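Local coordinates for probable chemoreceptor (Methyl-accepting chemotaxis) transmembrane protein (Rhizobium meliloti, PDB 6D8V) that probably serves as a membrane chemotaxis receptor whose sensory domain binds quaternary ammonium compounds such as 1,1-dimethyl-prolinium, at residues 19-30 / 252-263. Numbering follows the deposited sequence.
Sequences ASDIAGSVGELA and FSLPDVNAQWLV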
# COMPACT_ATOMS: atom_id res chain seq x y z
N ALA A 19 5.64 -6.33 12.64
CA ALA A 19 4.56 -6.81 11.79
C ALA A 19 3.20 -6.39 12.34
O ALA A 19 2.30 -6.02 11.57
CB ALA A 19 4.64 -8.33 11.64
N SER A 20 3.02 -6.45 13.66
CA SER A 20 1.71 -6.08 14.19
C SER A 20 1.46 -4.58 14.04
O SER A 20 0.30 -4.15 13.91
CB SER A 20 1.58 -6.50 15.65
OG SER A 20 2.24 -5.59 16.49
N ASP A 21 2.52 -3.77 14.06
CA ASP A 21 2.36 -2.35 13.81
C ASP A 21 1.99 -2.08 12.35
O ASP A 21 1.03 -1.35 12.08
CB ASP A 21 3.63 -1.60 14.20
CG ASP A 21 3.43 -0.10 14.22
OD1 ASP A 21 3.18 0.48 13.14
OD2 ASP A 21 3.49 0.49 15.32
N ILE A 22 2.73 -2.67 11.40
CA ILE A 22 2.38 -2.49 10.00
C ILE A 22 0.99 -3.07 9.73
O ILE A 22 0.13 -2.43 9.12
CB ILE A 22 3.44 -3.13 9.09
CG1 ILE A 22 4.79 -2.45 9.29
CG2 ILE A 22 3.04 -2.99 7.63
CD1 ILE A 22 4.74 -0.97 9.06
N ALA A 23 0.75 -4.30 10.19
CA ALA A 23 -0.55 -4.94 9.94
C ALA A 23 -1.69 -4.13 10.54
O ALA A 23 -2.77 -4.02 9.94
CB ALA A 23 -0.53 -6.37 10.47
N GLY A 24 -1.48 -3.56 11.73
CA GLY A 24 -2.51 -2.72 12.32
C GLY A 24 -2.77 -1.48 11.49
O GLY A 24 -3.91 -1.20 11.11
N SER A 25 -1.72 -0.71 11.21
CA SER A 25 -1.86 0.45 10.34
C SER A 25 -2.58 0.09 9.04
O SER A 25 -3.53 0.78 8.64
CB SER A 25 -0.49 1.06 10.06
OG SER A 25 0.21 1.31 11.27
N VAL A 26 -2.16 -1.00 8.38
CA VAL A 26 -2.80 -1.42 7.13
C VAL A 26 -4.28 -1.72 7.36
O VAL A 26 -5.15 -1.20 6.65
CB VAL A 26 -2.09 -2.64 6.52
CG1 VAL A 26 -2.96 -3.24 5.42
CG2 VAL A 26 -0.74 -2.24 5.93
N GLY A 27 -4.57 -2.59 8.33
CA GLY A 27 -5.96 -2.97 8.59
C GLY A 27 -6.85 -1.77 8.87
O GLY A 27 -8.00 -1.72 8.44
N GLU A 28 -6.30 -0.77 9.58
CA GLU A 28 -7.08 0.42 9.90
C GLU A 28 -7.38 1.25 8.65
O GLU A 28 -8.49 1.77 8.50
CB GLU A 28 -6.35 1.26 10.95
CG GLU A 28 -6.40 0.67 12.35
CD GLU A 28 -5.74 1.54 13.39
OE1 GLU A 28 -4.66 1.17 13.90
OE2 GLU A 28 -6.30 2.61 13.71
N LEU A 29 -6.40 1.37 7.74
CA LEU A 29 -6.66 2.05 6.47
C LEU A 29 -7.61 1.24 5.61
O LEU A 29 -8.54 1.80 5.02
CB LEU A 29 -5.36 2.31 5.70
CG LEU A 29 -4.40 3.37 6.23
CD1 LEU A 29 -3.32 3.69 5.20
CD2 LEU A 29 -5.15 4.63 6.64
N ALA A 30 -7.40 -0.08 5.53
CA ALA A 30 -8.33 -0.93 4.78
C ALA A 30 -9.76 -0.71 5.25
O ALA A 30 -10.68 -0.60 4.42
CB ALA A 30 -7.93 -2.40 4.93
N PHE A 252 4.12 -12.03 7.34
CA PHE A 252 2.98 -11.73 8.20
C PHE A 252 1.80 -11.31 7.34
O PHE A 252 1.96 -10.53 6.40
CB PHE A 252 3.33 -10.64 9.22
CG PHE A 252 3.61 -9.30 8.61
CD1 PHE A 252 4.83 -9.03 8.02
CD2 PHE A 252 2.65 -8.30 8.62
CE1 PHE A 252 5.09 -7.81 7.46
CE2 PHE A 252 2.90 -7.07 8.06
CZ PHE A 252 4.13 -6.82 7.48
N SER A 253 0.62 -11.83 7.66
CA SER A 253 -0.59 -11.56 6.88
C SER A 253 -1.13 -10.17 7.14
O SER A 253 -1.16 -9.69 8.28
CB SER A 253 -1.67 -12.59 7.20
OG SER A 253 -1.45 -13.80 6.51
N LEU A 254 -1.63 -9.54 6.13
CA LEU A 254 -2.11 -8.23 6.29
C LEU A 254 -3.53 -8.43 6.41
O LEU A 254 -4.02 -9.32 5.81
CB LEU A 254 -1.87 -7.46 5.05
CG LEU A 254 -0.47 -7.14 4.65
CD1 LEU A 254 -0.60 -6.25 3.49
CD2 LEU A 254 0.18 -6.41 5.74
N PRO A 255 -4.22 -7.57 7.27
CA PRO A 255 -5.54 -8.01 7.61
C PRO A 255 -6.61 -8.21 6.63
O PRO A 255 -7.12 -9.31 6.73
CB PRO A 255 -6.03 -6.84 8.34
CG PRO A 255 -4.97 -6.61 9.23
CD PRO A 255 -4.00 -6.37 8.19
N ASP A 256 -6.98 -7.31 5.76
CA ASP A 256 -8.22 -7.53 5.04
C ASP A 256 -8.11 -7.68 3.59
O ASP A 256 -9.06 -7.94 2.96
CB ASP A 256 -9.17 -6.43 5.34
CG ASP A 256 -9.58 -6.39 6.76
OD1 ASP A 256 -9.88 -7.44 7.28
OD2 ASP A 256 -9.65 -5.32 7.36
N VAL A 257 -6.93 -7.50 3.07
CA VAL A 257 -6.64 -7.29 1.68
C VAL A 257 -6.01 -8.48 1.07
O VAL A 257 -5.48 -8.45 0.05
CB VAL A 257 -5.69 -6.18 1.54
CG1 VAL A 257 -6.33 -4.97 2.07
CG2 VAL A 257 -4.52 -6.43 2.39
N ASN A 258 -6.07 -9.54 1.76
CA ASN A 258 -5.66 -10.82 1.18
C ASN A 258 -4.24 -10.74 0.60
O ASN A 258 -4.02 -10.75 -0.62
CB ASN A 258 -6.66 -11.27 0.12
CG ASN A 258 -6.36 -12.66 -0.41
OD1 ASN A 258 -5.99 -13.56 0.34
ND2 ASN A 258 -6.50 -12.84 -1.72
N ALA A 259 -3.28 -10.67 1.51
CA ALA A 259 -1.88 -10.60 1.13
C ALA A 259 -1.03 -10.70 2.39
O ALA A 259 -1.52 -10.53 3.51
CB ALA A 259 -1.55 -9.31 0.38
N GLN A 260 0.25 -10.98 2.20
CA GLN A 260 1.22 -10.97 3.28
C GLN A 260 2.46 -10.21 2.83
O GLN A 260 2.75 -10.08 1.64
CB GLN A 260 1.60 -12.38 3.71
CG GLN A 260 2.15 -13.24 2.60
CD GLN A 260 2.70 -14.55 3.13
OE1 GLN A 260 2.51 -14.88 4.29
NE2 GLN A 260 3.38 -15.29 2.27
N TRP A 261 3.19 -9.70 3.82
CA TRP A 261 4.46 -9.01 3.59
C TRP A 261 5.57 -9.69 4.38
O TRP A 261 5.32 -10.44 5.33
CB TRP A 261 4.38 -7.54 3.98
CG TRP A 261 3.58 -6.70 3.03
CD1 TRP A 261 3.02 -7.09 1.85
CD2 TRP A 261 3.26 -5.32 3.19
NE1 TRP A 261 2.38 -6.03 1.26
CE2 TRP A 261 2.51 -4.93 2.07
CE3 TRP A 261 3.54 -4.37 4.18
CZ2 TRP A 261 2.02 -3.64 1.90
CZ3 TRP A 261 3.06 -3.08 4.02
CH2 TRP A 261 2.31 -2.73 2.88
N LEU A 262 6.80 -9.39 3.99
CA LEU A 262 7.99 -9.84 4.71
C LEU A 262 8.60 -8.67 5.45
O LEU A 262 8.88 -7.62 4.85
CB LEU A 262 9.04 -10.45 3.76
CG LEU A 262 8.71 -11.74 3.05
CD1 LEU A 262 7.99 -12.68 4.01
CD2 LEU A 262 7.86 -11.45 1.83
N VAL A 263 8.81 -8.85 6.73
CA VAL A 263 9.75 -8.03 7.48
C VAL A 263 11.12 -8.65 7.30
O VAL A 263 11.28 -9.87 7.40
CB VAL A 263 9.35 -7.95 8.96
CG1 VAL A 263 10.37 -7.17 9.75
CG2 VAL A 263 7.98 -7.30 9.11
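A19 lays its methyl over one face of the F252 ring in a CH-pi contact, CB sitting 3.7 Å from the ring centroid and shifted toward the rim. F252 holds CG between its own backbone N and carbonyl carbon (chi1 66°), which turns the ring toward the helix, and CZ meets I22 CG2 near the ring plane at 4.0 Å. The same I22 methyl, anti to the backbone N, reaches W261 CZ3 at 3.6 Å, the two side chains crossing at about a right angle. Further along, V26 CG2 touches both L254 CD2 and W261 CZ3, and A30 CB meets V257 CG1 at 4.2 Å. Replacing F252 by an alanine is likely to leave the A19 methyl without its aromatic face and open a gap beside I22. The turn packs on helix backbone: P255 CD lies beside A23 O, and P255 CG is 3.8 Å from G27 CA. Among polar groups, W261 NE1 is hydrogen-bonded to Q197 OE1, outside the contact, while F252 and W261 form a hydrogen-bonded antiparallel pair. Helix 2-45 thus meets the four-stranded sheet, probably the membrane-proximal module of a Cache-type sensor, mostly through apolar side chains, and the fit probably depends on shape.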